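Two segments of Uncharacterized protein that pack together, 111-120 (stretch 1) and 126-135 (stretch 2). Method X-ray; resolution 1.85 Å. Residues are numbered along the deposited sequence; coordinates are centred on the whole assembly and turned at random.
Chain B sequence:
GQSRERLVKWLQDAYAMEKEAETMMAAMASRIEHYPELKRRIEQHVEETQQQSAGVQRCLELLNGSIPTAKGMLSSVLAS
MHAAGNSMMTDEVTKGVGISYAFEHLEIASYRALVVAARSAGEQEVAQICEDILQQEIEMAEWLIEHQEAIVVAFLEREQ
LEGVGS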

# COMPACT_ATOMS: atom_id res chain seq x y z
N TYR B 111 7.86 -6.67 6.15
CA TYR B 111 9.03 -7.51 6.10
C TYR B 111 10.30 -6.75 6.49
O TYR B 111 11.19 -7.32 7.11
CB TYR B 111 9.15 -8.17 4.72
CG TYR B 111 8.20 -9.34 4.55
CD1 TYR B 111 8.37 -10.49 5.31
CD2 TYR B 111 7.15 -9.29 3.64
CE1 TYR B 111 7.52 -11.57 5.16
CE2 TYR B 111 6.28 -10.38 3.48
CZ TYR B 111 6.48 -11.52 4.25
OH TYR B 111 5.64 -12.61 4.12
N ARG B 112 10.38 -5.47 6.15
CA ARG B 112 11.48 -4.66 6.65
C ARG B 112 11.49 -4.72 8.16
O ARG B 112 12.53 -4.94 8.76
CB ARG B 112 11.37 -3.21 6.19
CG ARG B 112 11.59 -2.98 4.71
CD ARG B 112 11.46 -1.50 4.33
NE ARG B 112 12.75 -0.80 4.36
CZ ARG B 112 13.07 0.17 5.21
NH1 ARG B 112 14.27 0.72 5.14
NH2 ARG B 112 12.21 0.59 6.12
N ALA B 113 10.33 -4.51 8.79
CA ALA B 113 10.23 -4.51 10.24
C ALA B 113 10.38 -5.90 10.85
O ALA B 113 10.66 -6.04 12.04
CB ALA B 113 8.94 -3.85 10.70
N LEU B 114 10.21 -6.94 10.03
CA LEU B 114 10.53 -8.30 10.46
C LEU B 114 12.03 -8.56 10.52
O LEU B 114 12.54 -9.19 11.45
CB LEU B 114 9.86 -9.35 9.57
CG LEU B 114 8.73 -10.08 10.28
CD1 LEU B 114 7.81 -10.73 9.26
CD2 LEU B 114 9.31 -11.10 11.24
N VAL B 115 12.75 -8.08 9.52
CA VAL B 115 14.21 -8.16 9.53
C VAL B 115 14.79 -7.51 10.79
O VAL B 115 15.86 -7.90 11.26
CB VAL B 115 14.80 -7.50 8.29
CG1 VAL B 115 16.31 -7.65 8.27
CG2 VAL B 115 14.19 -8.12 7.03
N VAL B 116 14.08 -6.53 11.34
CA VAL B 116 14.51 -5.84 12.55
C VAL B 116 14.15 -6.61 13.83
O VAL B 116 14.94 -6.66 14.78
CB VAL B 116 13.94 -4.40 12.61
CG1 VAL B 116 14.48 -3.66 13.83
CG2 VAL B 116 14.30 -3.64 11.36
N ALA B 117 12.95 -7.20 13.86
CA ALA B 117 12.54 -8.03 15.00
C ALA B 117 13.30 -9.35 15.03
O ALA B 117 13.41 -9.99 16.08
CB ALA B 117 11.03 -8.29 14.97
N ALA B 118 13.82 -9.76 13.87
CA ALA B 118 14.67 -10.94 13.79
C ALA B 118 16.10 -10.62 14.22
O ALA B 118 16.71 -11.34 15.00
CB ALA B 118 14.64 -11.52 12.38
N ARG B 119 16.65 -9.53 13.69
CA ARG B 119 18.00 -9.14 14.07
C ARG B 119 18.09 -8.96 15.58
O ARG B 119 18.92 -9.60 16.25
CB ARG B 119 18.44 -7.88 13.31
CG ARG B 119 18.90 -8.22 11.89
CD ARG B 119 19.30 -7.00 11.06
NE ARG B 119 19.60 -7.41 9.69
CZ ARG B 119 19.72 -6.57 8.66
NH1 ARG B 119 19.55 -5.26 8.84
NH2 ARG B 119 19.99 -7.04 7.45
N SER B 120 17.22 -8.10 16.12
CA SER B 120 17.15 -7.85 17.57
C SER B 120 17.04 -9.15 18.38
O SER B 120 17.57 -9.24 19.50
CB SER B 120 15.98 -6.90 17.89
OG SER B 120 15.50 -7.09 19.21
N VAL B 126 16.21 -16.43 10.36
CA VAL B 126 14.88 -15.86 10.15
C VAL B 126 15.01 -14.56 9.37
O VAL B 126 14.27 -14.32 8.42
CB VAL B 126 14.15 -15.60 11.50
CG1 VAL B 126 12.77 -15.00 11.25
CG2 VAL B 126 14.01 -16.89 12.28
N ALA B 127 15.97 -13.73 9.76
CA ALA B 127 16.19 -12.43 9.14
C ALA B 127 16.47 -12.54 7.64
O ALA B 127 16.04 -11.68 6.86
CB ALA B 127 17.31 -11.69 9.85
N GLN B 128 17.18 -13.58 7.24
CA GLN B 128 17.50 -13.78 5.83
C GLN B 128 16.25 -14.17 5.06
O GLN B 128 15.96 -13.61 4.01
CB GLN B 128 18.60 -14.84 5.64
CG GLN B 128 19.72 -14.45 4.65
CD GLN B 128 19.32 -14.60 3.18
OE1 GLN B 128 19.17 -13.61 2.47
NE2 GLN B 128 19.15 -15.84 2.74
N ILE B 129 15.50 -15.14 5.58
CA ILE B 129 14.21 -15.49 5.00
C ILE B 129 13.52 -14.18 4.65
O ILE B 129 13.16 -13.94 3.50
CB ILE B 129 13.30 -16.27 5.99
CG1 ILE B 129 14.02 -17.47 6.58
CG2 ILE B 129 12.03 -16.74 5.28
CD1 ILE B 129 14.08 -18.66 5.64
N CYS B 130 13.39 -13.33 5.66
CA CYS B 130 12.58 -12.13 5.54
C CYS B 130 13.11 -11.10 4.55
O CYS B 130 12.34 -10.38 3.92
CB CYS B 130 12.38 -11.50 6.91
SG CYS B 130 11.49 -12.58 8.00
N GLU B 131 14.43 -11.03 4.41
CA GLU B 131 15.02 -10.09 3.47
C GLU B 131 14.80 -10.60 2.05
O GLU B 131 14.75 -9.82 1.09
CB GLU B 131 16.52 -9.91 3.74
CG GLU B 131 16.85 -9.11 5.00
CD GLU B 131 18.28 -9.36 5.50
OE1 GLU B 131 19.15 -9.72 4.68
OE2 GLU B 131 18.52 -9.20 6.71
N ASP B 132 14.68 -11.92 1.92
CA ASP B 132 14.52 -12.54 0.62
C ASP B 132 13.08 -12.40 0.14
O ASP B 132 12.84 -12.07 -1.02
CB ASP B 132 14.98 -14.00 0.63
CG ASP B 132 16.50 -14.13 0.64
OD1 ASP B 132 17.17 -13.29 -0.01
OD2 ASP B 132 17.02 -15.05 1.30
N ILE B 133 12.13 -12.64 1.04
CA ILE B 133 10.73 -12.35 0.75
C ILE B 133 10.57 -10.87 0.41
O ILE B 133 9.85 -10.50 -0.52
CB ILE B 133 9.80 -12.74 1.93
CG1 ILE B 133 9.76 -14.26 2.10
CG2 ILE B 133 8.39 -12.18 1.72
CD1 ILE B 133 9.09 -14.71 3.40
N LEU B 134 11.26 -10.02 1.16
CA LEU B 134 11.21 -8.57 0.95
C LEU B 134 11.59 -8.16 -0.48
O LEU B 134 10.91 -7.37 -1.10
CB LEU B 134 12.10 -7.85 1.97
CG LEU B 134 12.48 -6.40 1.63
CD1 LEU B 134 11.25 -5.51 1.48
CD2 LEU B 134 13.42 -5.86 2.70
N GLN B 135 12.70 -8.72 -0.98
CA GLN B 135 13.22 -8.39 -2.31
C GLN B 135 12.23 -8.79 -3.40
O GLN B 135 12.15 -8.13 -4.44
CB GLN B 135 14.58 -9.07 -2.54
CG GLN B 135 15.69 -8.14 -3.06
CD GLN B 135 15.69 -7.94 -4.58
OE1 GLN B 135 15.36 -8.85 -5.35
NE2 GLN B 135 16.09 -6.75 -5.02

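The one charged pairing between the two stretches is a salt bridge between R119 and E131, in which NH2 of R119 lies 2.7 Å from OE2 of E131. The same pair counts as a hydrogen bond, but a weak one, since the N-H...O angle of 120° is far from straight; the opposite charges nonetheless bring the two groups together as a salt bridge. Both side chains leave their helices sideways to the contact, and both bring their ends nearer to the opposing stretch. R119 does so with an extended chain (chi1 m, chi2 and chi3 t), and E131 with chi1 m and chi2 t. The aliphatic part of R119 also takes part, its CG lying 4.3 Å from CB of A127. On the other partner, OE2 of E131 sits 3.1 Å from CG1 of V115, so the carboxylate that receives the arginine also rests against the flank of the valine.

The backbones beneath this bridge are two helices running nearly antiparallel, at 169° between their N-to-C directions, with a closest axial approach of 8.3 Å. Each is held by its own i to i+4 hydrogen bonds, such as A118 N to L114 O at 2.8 Å and L134 N to C130 O at 3.0 Å. No backbone hydrogen bond links the two stretches, so apart from the salt bridge they are joined by packing; the whole contact buries 546 Å², both sides summed.

The helices come close where small residues meet. The CA atoms of V115 and A127 are 4.7 Å apart, and CB of A118 lies 3.7 Å from CB of A127; with a single methyl on each alanine, little side-chain bulk separates the backbones here. CB of A118 also touches CG1 of V126 at 4.1 Å, extending the apolar contact toward the start of stretch 2.

C130 occupies the middle of the interface, pointing toward stretch 1. Its CB is 3.8 Å from CG2 of V115, while its SG lies 3.9 Å from CB of L114, so the cysteine packs against two consecutive residues of the other helix. V115 meets A127 as well, with CG2 of the valine 4.0 Å from the carbonyl O of the alanine.

At the other end of the contact, Y111 has the largest covered area of any residue in either stretch. Its ring receives I133 over one face: CG2 of I133 stands 3.4 Å from the centroid of the Y111 ring and 19° off the ring normal, a CH-pi arrangement in which a weakly polarised methyl faces the pi electrons. The approach is tight, with CG2 of I133 3.2 Å from CZ of Y111. Nearer the backbone, CB of Y111 meets CB of L134 at 4.0 Å. The leucine also reaches R112, whose CG lies 4.0 Å from CD2 of L134; although R112 points away at CB, its aliphatic portion still borders the packed surface.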